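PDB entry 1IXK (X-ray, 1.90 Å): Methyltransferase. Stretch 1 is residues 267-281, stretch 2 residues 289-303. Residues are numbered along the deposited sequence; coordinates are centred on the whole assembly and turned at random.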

ATOM      1  N   VAL A 267       6.079  15.997 -13.279  1.00 13.78           N
ATOM      2  CA  VAL A 267       5.879  15.681 -11.870  1.00 13.85           C
ATOM      3  C   VAL A 267       7.184  15.735 -11.084  1.00 13.90           C
ATOM      4  O   VAL A 267       8.272  15.763 -11.659  1.00 12.34           O
ATOM      5  CB  VAL A 267       5.291  14.262 -11.693  1.00 11.96           C
ATOM      6  CG1 VAL A 267       3.965  14.146 -12.440  1.00 12.02           C
ATOM      7  CG2 VAL A 267       6.290  13.218 -12.197  1.00 14.39           C
ATOM      8  N   GLU A 268       7.058  15.737  -9.760  1.00 10.60           N
ATOM      9  CA  GLU A 268       8.208  15.763  -8.871  1.00 13.07           C
ATOM     10  C   GLU A 268       7.846  14.891  -7.669  1.00 12.35           C
ATOM     11  O   GLU A 268       6.670  14.725  -7.351  1.00 12.88           O
ATOM     12  CB  GLU A 268       8.494  17.191  -8.397  1.00 12.85           C
ATOM     13  CG  GLU A 268       7.420  17.761  -7.481  1.00 15.20           C
ATOM     14  CD  GLU A 268       7.601  19.245  -7.210  1.00 15.93           C
ATOM     15  OE1 GLU A 268       8.620  19.817  -7.651  1.00 15.97           O
ATOM     16  OE2 GLU A 268       6.725  19.842  -6.555  1.00 18.84           O
ATOM     17  N   LEU A 269       8.847  14.331  -7.006  1.00  9.63           N
ATOM     18  CA  LEU A 269       8.577  13.500  -5.842  1.00 12.76           C
ATOM     19  C   LEU A 269       8.646  14.331  -4.569  1.00 13.79           C
ATOM     20  O   LEU A 269       9.433  15.275  -4.479  1.00 13.24           O
ATOM     21  CB  LEU A 269       9.585  12.352  -5.757  1.00 11.29           C
ATOM     22  CG  LEU A 269       9.601  11.334  -6.902  1.00 14.84           C
ATOM     23  CD1 LEU A 269      10.592  10.234  -6.571  1.00 16.61           C
ATOM     24  CD2 LEU A 269       8.212  10.750  -7.118  1.00 16.67           C
ATOM     25  N   LEU A 270       7.807  13.990  -3.594  1.00 12.22           N
ATOM     26  CA  LEU A 270       7.798  14.688  -2.315  1.00 13.08           C
ATOM     27  C   LEU A 270       8.357  13.734  -1.262  1.00 14.46           C
ATOM     28  O   LEU A 270       8.206  12.514  -1.371  1.00 11.48           O
ATOM     29  CB  LEU A 270       6.376  15.120  -1.940  1.00 11.94           C
ATOM     30  CG  LEU A 270       5.673  16.052  -2.935  1.00 14.34           C
ATOM     31  CD1 LEU A 270       4.273  16.370  -2.435  1.00 14.35           C
ATOM     32  CD2 LEU A 270       6.479  17.335  -3.113  1.00 13.34           C
ATOM     33  N   PRO A 271       9.018  14.279  -0.228  1.00 15.26           N
ATOM     34  CA  PRO A 271       9.611  13.479   0.849  1.00 15.51           C
ATOM     35  C   PRO A 271       8.613  12.662   1.662  1.00 15.00           C
ATOM     36  O   PRO A 271       7.522  13.134   1.971  1.00 16.35           O
ATOM     37  CB  PRO A 271      10.307  14.529   1.720  1.00 16.00           C
ATOM     38  CG  PRO A 271      10.610  15.632   0.766  1.00 17.80           C
ATOM     39  CD  PRO A 271       9.359  15.704  -0.065  1.00 16.66           C
ATOM     40  N   LEU A 272       9.003  11.433   1.986  1.00 15.29           N
ATOM     41  CA  LEU A 272       8.200  10.533   2.811  1.00 15.84           C
ATOM     42  C   LEU A 272       9.102  10.158   3.979  1.00 15.91           C
ATOM     43  O   LEU A 272      10.299   9.939   3.799  1.00 14.93           O
ATOM     44  CB  LEU A 272       7.784   9.289   2.027  1.00 13.63           C
ATOM     45  CG  LEU A 272       6.677   9.541   1.001  1.00 15.36           C
ATOM     46  CD1 LEU A 272       6.455   8.286   0.167  1.00 13.67           C
ATOM     47  CD2 LEU A 272       5.395   9.945   1.712  1.00 15.00           C
ATOM     48  N   LYS A 273       8.522  10.066   5.169  1.00 17.25           N
ATOM     49  CA  LYS A 273       9.294   9.794   6.374  1.00 19.17           C
ATOM     50  C   LYS A 273       9.719   8.371   6.730  1.00 20.62           C
ATOM     51  O   LYS A 273      10.879   8.140   7.068  1.00 23.18           O
ATOM     52  CB  LYS A 273       8.564  10.395   7.581  1.00 20.95           C
ATOM     53  CG  LYS A 273       9.383  10.401   8.866  1.00 25.82           C
ATOM     54  CD  LYS A 273       8.589  10.981  10.029  1.00 29.44           C
ATOM     55  CE  LYS A 273       9.491  11.264  11.225  1.00 32.73           C
ATOM     56  NZ  LYS A 273      10.325  10.083  11.592  1.00 35.01           N
ATOM     57  N   TYR A 274       8.804   7.416   6.647  1.00 18.38           N
ATOM     58  CA  TYR A 274       9.133   6.056   7.063  1.00 19.45           C
ATOM     59  C   TYR A 274       9.657   5.081   6.027  1.00 20.62           C
ATOM     60  O   TYR A 274       9.369   5.198   4.833  1.00 21.16           O
ATOM     61  CB  TYR A 274       7.926   5.450   7.776  1.00 19.24           C
ATOM     62  CG  TYR A 274       7.413   6.346   8.877  1.00 18.00           C
ATOM     63  CD1 TYR A 274       6.436   7.308   8.622  1.00 18.13           C
ATOM     64  CD2 TYR A 274       7.948   6.271  10.162  1.00 20.20           C
ATOM     65  CE1 TYR A 274       6.004   8.181   9.625  1.00 19.83           C
ATOM     66  CE2 TYR A 274       7.530   7.134  11.166  1.00 20.45           C
ATOM     67  CZ  TYR A 274       6.561   8.085  10.893  1.00 21.54           C
ATOM     68  OH  TYR A 274       6.163   8.947  11.889  1.00 23.70           O
ATOM     69  N   GLY A 275      10.425   4.110   6.516  1.00 19.10           N
ATOM     70  CA  GLY A 275      11.005   3.096   5.660  1.00 18.67           C
ATOM     71  C   GLY A 275      12.432   3.446   5.296  1.00 19.73           C
ATOM     72  O   GLY A 275      13.022   4.378   5.849  1.00 19.48           O
ATOM     73  N   GLU A 276      12.999   2.686   4.370  1.00 17.99           N
ATOM     74  CA  GLU A 276      14.357   2.929   3.920  1.00 17.33           C
ATOM     75  C   GLU A 276      14.279   3.641   2.572  1.00 17.29           C
ATOM     76  O   GLU A 276      13.250   3.609   1.901  1.00 14.11           O
ATOM     77  CB  GLU A 276      15.110   1.603   3.792  1.00 19.55           C
ATOM     78  CG  GLU A 276      15.433   0.961   5.136  1.00 21.84           C
ATOM     79  CD  GLU A 276      16.023  -0.424   5.004  1.00 24.04           C
ATOM     80  OE1 GLU A 276      16.966  -0.595   4.205  1.00 24.33           O
ATOM     81  OE2 GLU A 276      15.552  -1.343   5.710  1.00 24.59           O
ATOM     82  N   PRO A 277      15.364   4.308   2.167  1.00 18.47           N
ATOM     83  CA  PRO A 277      15.370   5.018   0.885  1.00 18.68           C
ATOM     84  C   PRO A 277      15.182   4.033  -0.257  1.00 16.84           C
ATOM     85  O   PRO A 277      15.668   2.904  -0.184  1.00 18.56           O
ATOM     86  CB  PRO A 277      16.759   5.658   0.849  1.00 18.99           C
ATOM     87  CG  PRO A 277      17.134   5.770   2.298  1.00 20.76           C
ATOM     88  CD  PRO A 277      16.648   4.481   2.871  1.00 20.04           C
ATOM     89  N   ALA A 278      14.477   4.450  -1.305  1.00 13.32           N
ATOM     90  CA  ALA A 278      14.273   3.587  -2.459  1.00 13.47           C
ATOM     91  C   ALA A 278      15.642   3.395  -3.102  1.00 14.24           C
ATOM     92  O   ALA A 278      16.582   4.129  -2.794  1.00 12.93           O
ATOM     93  CB  ALA A 278      13.303   4.233  -3.453  1.00 13.79           C
ATOM     94  N   LEU A 279      15.755   2.415  -3.991  1.00 12.66           N
ATOM     95  CA  LEU A 279      17.021   2.117  -4.651  1.00 13.60           C
ATOM     96  C   LEU A 279      17.324   3.072  -5.806  1.00 13.28           C
ATOM     97  O   LEU A 279      16.483   3.271  -6.678  1.00 14.04           O
ATOM     98  CB  LEU A 279      16.991   0.675  -5.164  1.00 13.68           C
ATOM     99  CG  LEU A 279      16.693  -0.405  -4.120  1.00 15.17           C
ATOM    100  CD1 LEU A 279      16.443  -1.742  -4.815  1.00 15.81           C
ATOM    101  CD2 LEU A 279      17.848  -0.513  -3.143  1.00 16.85           C
ATOM    102  N   THR A 280      18.521   3.663  -5.814  1.00 14.50           N
ATOM    103  CA  THR A 280      18.888   4.584  -6.894  1.00 14.95           C
ATOM    104  C   THR A 280      19.950   4.013  -7.830  1.00 15.31           C
ATOM    105  O   THR A 280      20.359   4.674  -8.786  1.00 14.01           O
ATOM    106  CB  THR A 280      19.398   5.943  -6.362  1.00 16.09           C
ATOM    107  OG1 THR A 280      20.562   5.738  -5.561  1.00 17.94           O
ATOM    108  CG2 THR A 280      18.325   6.631  -5.539  1.00 22.81           C
ATOM    109  N   ASN A 281      20.413   2.800  -7.544  1.00 13.73           N
ATOM    110  CA  ASN A 281      21.403   2.148  -8.400  1.00 16.30           C
ATOM    111  C   ASN A 281      21.100   0.652  -8.494  1.00 14.26           C
ATOM    112  O   ASN A 281      21.991  -0.179  -8.355  1.00 14.79           O
ATOM    113  CB  ASN A 281      22.821   2.341  -7.848  1.00 17.84           C
ATOM    114  CG  ASN A 281      23.894   2.020  -8.879  1.00 23.32           C
ATOM    115  OD1 ASN A 281      24.988   1.565  -8.540  1.00 26.95           O
ATOM    116  ND2 ASN A 281      23.587   2.271 -10.147  1.00 23.68           N
ATOM    117  N   GLU A 289      18.591  10.893  -8.239  1.00 14.99           N
ATOM    118  CA  GLU A 289      18.754  10.975  -6.792  1.00 14.37           C
ATOM    119  C   GLU A 289      17.391  11.280  -6.171  1.00 12.51           C
ATOM    120  O   GLU A 289      17.123  10.914  -5.030  1.00 11.76           O
ATOM    121  CB  GLU A 289      19.757  12.082  -6.439  1.00 17.00           C
ATOM    122  CG  GLU A 289      19.928  12.365  -4.945  1.00 18.83           C
ATOM    123  CD  GLU A 289      20.681  11.277  -4.189  1.00 22.70           C
ATOM    124  OE1 GLU A 289      21.166  10.316  -4.818  1.00 22.83           O
ATOM    125  OE2 GLU A 289      20.796  11.392  -2.949  1.00 25.92           O
ATOM    126  N   GLU A 290      16.534  11.947  -6.935  1.00 13.40           N
ATOM    127  CA  GLU A 290      15.195  12.306  -6.474  1.00 14.70           C
ATOM    128  C   GLU A 290      14.393  11.076  -6.023  1.00 14.64           C
ATOM    129  O   GLU A 290      13.504  11.176  -5.172  1.00 13.70           O
ATOM    130  CB  GLU A 290      14.458  13.064  -7.592  1.00 17.83           C
ATOM    131  CG  GLU A 290      12.957  13.229  -7.405  1.00 22.12           C
ATOM    132  CD  GLU A 290      12.358  14.288  -8.334  1.00 25.01           C
ATOM    133  OE1 GLU A 290      12.775  14.365  -9.515  1.00 27.14           O
ATOM    134  OE2 GLU A 290      11.466  15.041  -7.885  1.00 21.00           O
ATOM    135  N   ILE A 291      14.728   9.919  -6.579  1.00 13.47           N
ATOM    136  CA  ILE A 291      14.054   8.668  -6.231  1.00 15.70           C
ATOM    137  C   ILE A 291      14.226   8.327  -4.749  1.00 14.38           C
ATOM    138  O   ILE A 291      13.440   7.565  -4.189  1.00 14.09           O
ATOM    139  CB  ILE A 291      14.585   7.497  -7.095  1.00 17.97           C
ATOM    140  CG1 ILE A 291      14.246   7.744  -8.565  1.00 21.65           C
ATOM    141  CG2 ILE A 291      13.966   6.173  -6.649  1.00 20.55           C
ATOM    142  CD1 ILE A 291      12.767   7.770  -8.849  1.00 20.91           C
ATOM    143  N   LYS A 292      15.248   8.886  -4.102  1.00 11.74           N
ATOM    144  CA  LYS A 292      15.441   8.606  -2.681  1.00 11.59           C
ATOM    145  C   LYS A 292      14.304   9.165  -1.823  1.00  8.95           C
ATOM    146  O   LYS A 292      14.231   8.887  -0.624  1.00 10.57           O
ATOM    147  CB  LYS A 292      16.793   9.134  -2.188  1.00 13.56           C
ATOM    148  CG  LYS A 292      17.956   8.336  -2.746  1.00 17.10           C
ATOM    149  CD  LYS A 292      19.204   8.440  -1.897  1.00 21.04           C
ATOM    150  CE  LYS A 292      20.313   7.566  -2.470  1.00 24.13           C
ATOM    151  NZ  LYS A 292      21.529   7.588  -1.613  1.00 27.14           N
ATOM    152  N   ASN A 293      13.421   9.949  -2.438  1.00  8.39           N
ATOM    153  CA  ASN A 293      12.257  10.491  -1.735  1.00 10.01           C
ATOM    154  C   ASN A 293      11.258   9.345  -1.561  1.00  9.39           C
ATOM    155  O   ASN A 293      10.418   9.359  -0.655  1.00 10.04           O
ATOM    156  CB  ASN A 293      11.606  11.624  -2.539  1.00 11.46           C
ATOM    157  CG  ASN A 293      12.290  12.965  -2.323  1.00 13.28           C
ATOM    158  OD1 ASN A 293      12.238  13.527  -1.233  1.00 13.93           O
ATOM    159  ND2 ASN A 293      12.935  13.480  -3.363  1.00 13.90           N
ATOM    160  N   ALA A 294      11.357   8.354  -2.448  1.00 10.17           N
ATOM    161  CA  ALA A 294      10.499   7.170  -2.396  1.00 10.33           C
ATOM    162  C   ALA A 294      11.027   6.271  -1.280  1.00  9.79           C
ATOM    163  O   ALA A 294      12.202   6.356  -0.923  1.00 10.15           O
ATOM    164  CB  ALA A 294      10.538   6.434  -3.732  1.00 10.45           C
ATOM    165  N   ARG A 295      10.172   5.404  -0.743  1.00 10.85           N
ATOM    166  CA  ARG A 295      10.562   4.535   0.365  1.00  9.38           C
ATOM    167  C   ARG A 295      10.247   3.066   0.137  1.00  8.70           C
ATOM    168  O   ARG A 295       9.411   2.716  -0.687  1.00  8.00           O
ATOM    169  CB  ARG A 295       9.844   4.966   1.650  1.00 13.89           C
ATOM    170  CG  ARG A 295       9.748   6.469   1.855  1.00 14.89           C
ATOM    171  CD  ARG A 295      11.112   7.120   1.844  1.00 19.22           C
ATOM    172  NE  ARG A 295      11.929   6.737   2.988  1.00 18.97           N
ATOM    173  CZ  ARG A 295      13.194   7.111   3.152  1.00 20.10           C
ATOM    174  NH1 ARG A 295      13.779   7.874   2.242  1.00 19.40           N
ATOM    175  NH2 ARG A 295      13.876   6.727   4.222  1.00 19.84           N
ATOM    176  N   ARG A 296      10.928   2.216   0.892  1.00  8.97           N
ATOM    177  CA  ARG A 296      10.722   0.776   0.840  1.00 10.62           C
ATOM    178  C   ARG A 296      10.658   0.226   2.257  1.00 13.78           C
ATOM    179  O   ARG A 296      11.388   0.680   3.147  1.00 11.89           O
ATOM    180  CB  ARG A 296      11.878   0.078   0.117  1.00 13.07           C
ATOM    181  CG  ARG A 296      11.741   0.004  -1.395  1.00 12.49           C
ATOM    182  CD  ARG A 296      12.970  -0.672  -1.991  1.00 17.42           C
ATOM    183  NE  ARG A 296      12.862  -0.869  -3.433  1.00 14.68           N
ATOM    184  CZ  ARG A 296      12.689  -2.051  -4.013  1.00 18.41           C
ATOM    185  NH1 ARG A 296      12.599  -3.149  -3.270  1.00 16.93           N
ATOM    186  NH2 ARG A 296      12.625  -2.142  -5.336  1.00 16.15           N
ATOM    187  N   LEU A 297       9.783  -0.753   2.456  1.00 13.06           N
ATOM    188  CA  LEU A 297       9.653  -1.422   3.740  1.00 14.67           C
ATOM    189  C   LEU A 297      10.126  -2.841   3.462  1.00 16.95           C
ATOM    190  O   LEU A 297       9.777  -3.430   2.435  1.00 15.96           O
ATOM    191  CB  LEU A 297       8.198  -1.442   4.218  1.00 14.56           C
ATOM    192  CG  LEU A 297       7.569  -0.103   4.605  1.00 14.36           C
ATOM    193  CD1 LEU A 297       6.124  -0.334   5.036  1.00 15.33           C
ATOM    194  CD2 LEU A 297       8.370   0.544   5.731  1.00 15.55           C
ATOM    195  N   TYR A 298      10.933  -3.378   4.367  1.00 18.96           N
ATOM    196  CA  TYR A 298      11.477  -4.723   4.212  1.00 21.34           C
ATOM    197  C   TYR A 298      10.999  -5.638   5.330  1.00 22.58           C
ATOM    198  O   TYR A 298      10.937  -5.237   6.492  1.00 22.80           O
ATOM    199  CB  TYR A 298      13.002  -4.659   4.213  1.00 20.90           C
ATOM    200  CG  TYR A 298      13.584  -3.995   2.989  1.00 22.14           C
ATOM    201  CD1 TYR A 298      13.619  -4.662   1.764  1.00 22.00           C
ATOM    202  CD2 TYR A 298      14.111  -2.703   3.055  1.00 20.95           C
ATOM    203  CE1 TYR A 298      14.167  -4.068   0.638  1.00 21.41           C
ATOM    204  CE2 TYR A 298      14.663  -2.096   1.930  1.00 21.90           C
ATOM    205  CZ  TYR A 298      14.690  -2.787   0.725  1.00 21.97           C
ATOM    206  OH  TYR A 298      15.256  -2.211  -0.387  1.00 19.25           O
ATOM    207  N   PRO A 299      10.669  -6.891   4.991  1.00 23.45           N
ATOM    208  CA  PRO A 299      10.192  -7.853   5.985  1.00 24.74           C
ATOM    209  C   PRO A 299      11.205  -8.200   7.070  1.00 23.49           C
ATOM    210  O   PRO A 299      10.826  -8.687   8.127  1.00 23.95           O
ATOM    211  CB  PRO A 299       9.804  -9.062   5.136  1.00 26.17           C
ATOM    212  CG  PRO A 299      10.759  -8.980   3.989  1.00 26.63           C
ATOM    213  CD  PRO A 299      10.746  -7.509   3.657  1.00 24.78           C
ATOM    214  N   ASP A 300      12.484  -7.942   6.819  1.00 22.72           N
ATOM    215  CA  ASP A 300      13.503  -8.263   7.811  1.00 24.39           C
ATOM    216  C   ASP A 300      13.687  -7.180   8.869  1.00 24.80           C
ATOM    217  O   ASP A 300      14.336  -7.413   9.889  1.00 26.54           O
ATOM    218  CB  ASP A 300      14.841  -8.581   7.124  1.00 23.66           C
ATOM    219  CG  ASP A 300      15.464  -7.377   6.441  1.00 23.69           C
ATOM    220  OD1 ASP A 300      14.715  -6.487   5.980  1.00 21.42           O
ATOM    221  OD2 ASP A 300      16.711  -7.334   6.350  1.00 22.16           O
ATOM    222  N   VAL A 301      13.110  -6.003   8.646  1.00 24.32           N
ATOM    223  CA  VAL A 301      13.235  -4.933   9.626  1.00 26.08           C
ATOM    224  C   VAL A 301      11.904  -4.281  10.011  1.00 26.99           C
ATOM    225  O   VAL A 301      11.749  -3.803  11.130  1.00 26.09           O
ATOM    226  CB  VAL A 301      14.207  -3.817   9.139  1.00 26.75           C
ATOM    227  CG1 VAL A 301      15.589  -4.395   8.887  1.00 27.48           C
ATOM    228  CG2 VAL A 301      13.682  -3.179   7.882  1.00 27.95           C
ATOM    229  N   HIS A 302      10.939  -4.273   9.097  1.00 26.69           N
ATOM    230  CA  HIS A 302       9.661  -3.626   9.383  1.00 29.21           C
ATOM    231  C   HIS A 302       8.494  -4.553   9.702  1.00 30.21           C
ATOM    232  O   HIS A 302       7.383  -4.083   9.957  1.00 30.68           O
ATOM    233  CB  HIS A 302       9.263  -2.716   8.220  1.00 28.83           C
ATOM    234  CG  HIS A 302      10.312  -1.712   7.857  1.00 30.68           C
ATOM    235  ND1 HIS A 302      11.170  -1.884   6.793  1.00 30.19           N
ATOM    236  CD2 HIS A 302      10.649  -0.530   8.428  1.00 29.50           C
ATOM    237  CE1 HIS A 302      11.992  -0.849   6.722  1.00 31.63           C
ATOM    238  NE2 HIS A 302      11.696  -0.016   7.702  1.00 31.23           N
ATOM    239  N   GLU A 303       8.738  -5.859   9.679  1.00 29.50           N
ATOM    240  CA  GLU A 303       7.684  -6.827   9.972  1.00 31.24           C
ATOM    241  C   GLU A 303       6.461  -6.642   9.076  1.00 30.06           C
ATOM    242  O   GLU A 303       5.325  -6.748   9.533  1.00 30.76           O
ATOM    243  CB  GLU A 303       7.262  -6.724  11.440  1.00 34.04           C
ATOM    244  CG  GLU A 303       8.381  -7.022  12.426  1.00 38.95           C
ATOM    245  CD  GLU A 303       7.888  -7.144  13.860  1.00 42.19           C
ATOM    246  OE1 GLU A 303       8.728  -7.390  14.752  1.00 43.97           O
ATOM    247  OE2 GLU A 303       6.668  -6.999  14.094  1.00 43.29           O
TER
HETATM  248  O   HOH W   1       8.119  10.097  -2.425  1.00  9.83           O
HETATM  249  O   HOH W   2      12.151  10.543   1.777  1.00 31.53           O
HETATM  250  O   HOH W   3      16.362   0.392   0.034  1.00 31.65           O

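The two stretches pair through a short antiparallel bridge, and the shape of the contact is set by what flanks it. Glu276 N donates to Arg296 O (2.8 Å) and Arg296 N returns the bond to Glu276 O (2.9 Å); two residues on, Ala278 N reaches Ala294 O at 3.0 Å. Here the chains lie close, and the small methyl of Ala278 packs snugly against Ala294, CB to CB at 3.5 Å, and against Ile291, whose CG2 is 3.8 Å from Ala278 CB. Gly275 suits a still tighter spot. Its backbone angles call for glycine, and a CB there would clash with Arg296 O.

The largest bump is Arg295. Its side chain curls through three m rotamers into a hollow of stretch 1, where Leu272 O lies over one guanidinium face and the Glu276–Pro277 peptide over the other, while NH2 donates to Gly275 O (3.0 Å). With a flexible chain and a flat guanidinium, arginine can both fill this slot and bond at its edge.

Farther along, Leu269 points into stretch 2, its CD1 4.0 Å from Ile291 CD1. Glu290 extends so that OE2 accepts from Leu269 N at 2.9 Å, nearly linearly. Beside Asn293, water 1 fills a gap, donating to Leu270 O (2.6 Å) and, weakly, to Asn293 O (3.0 Å).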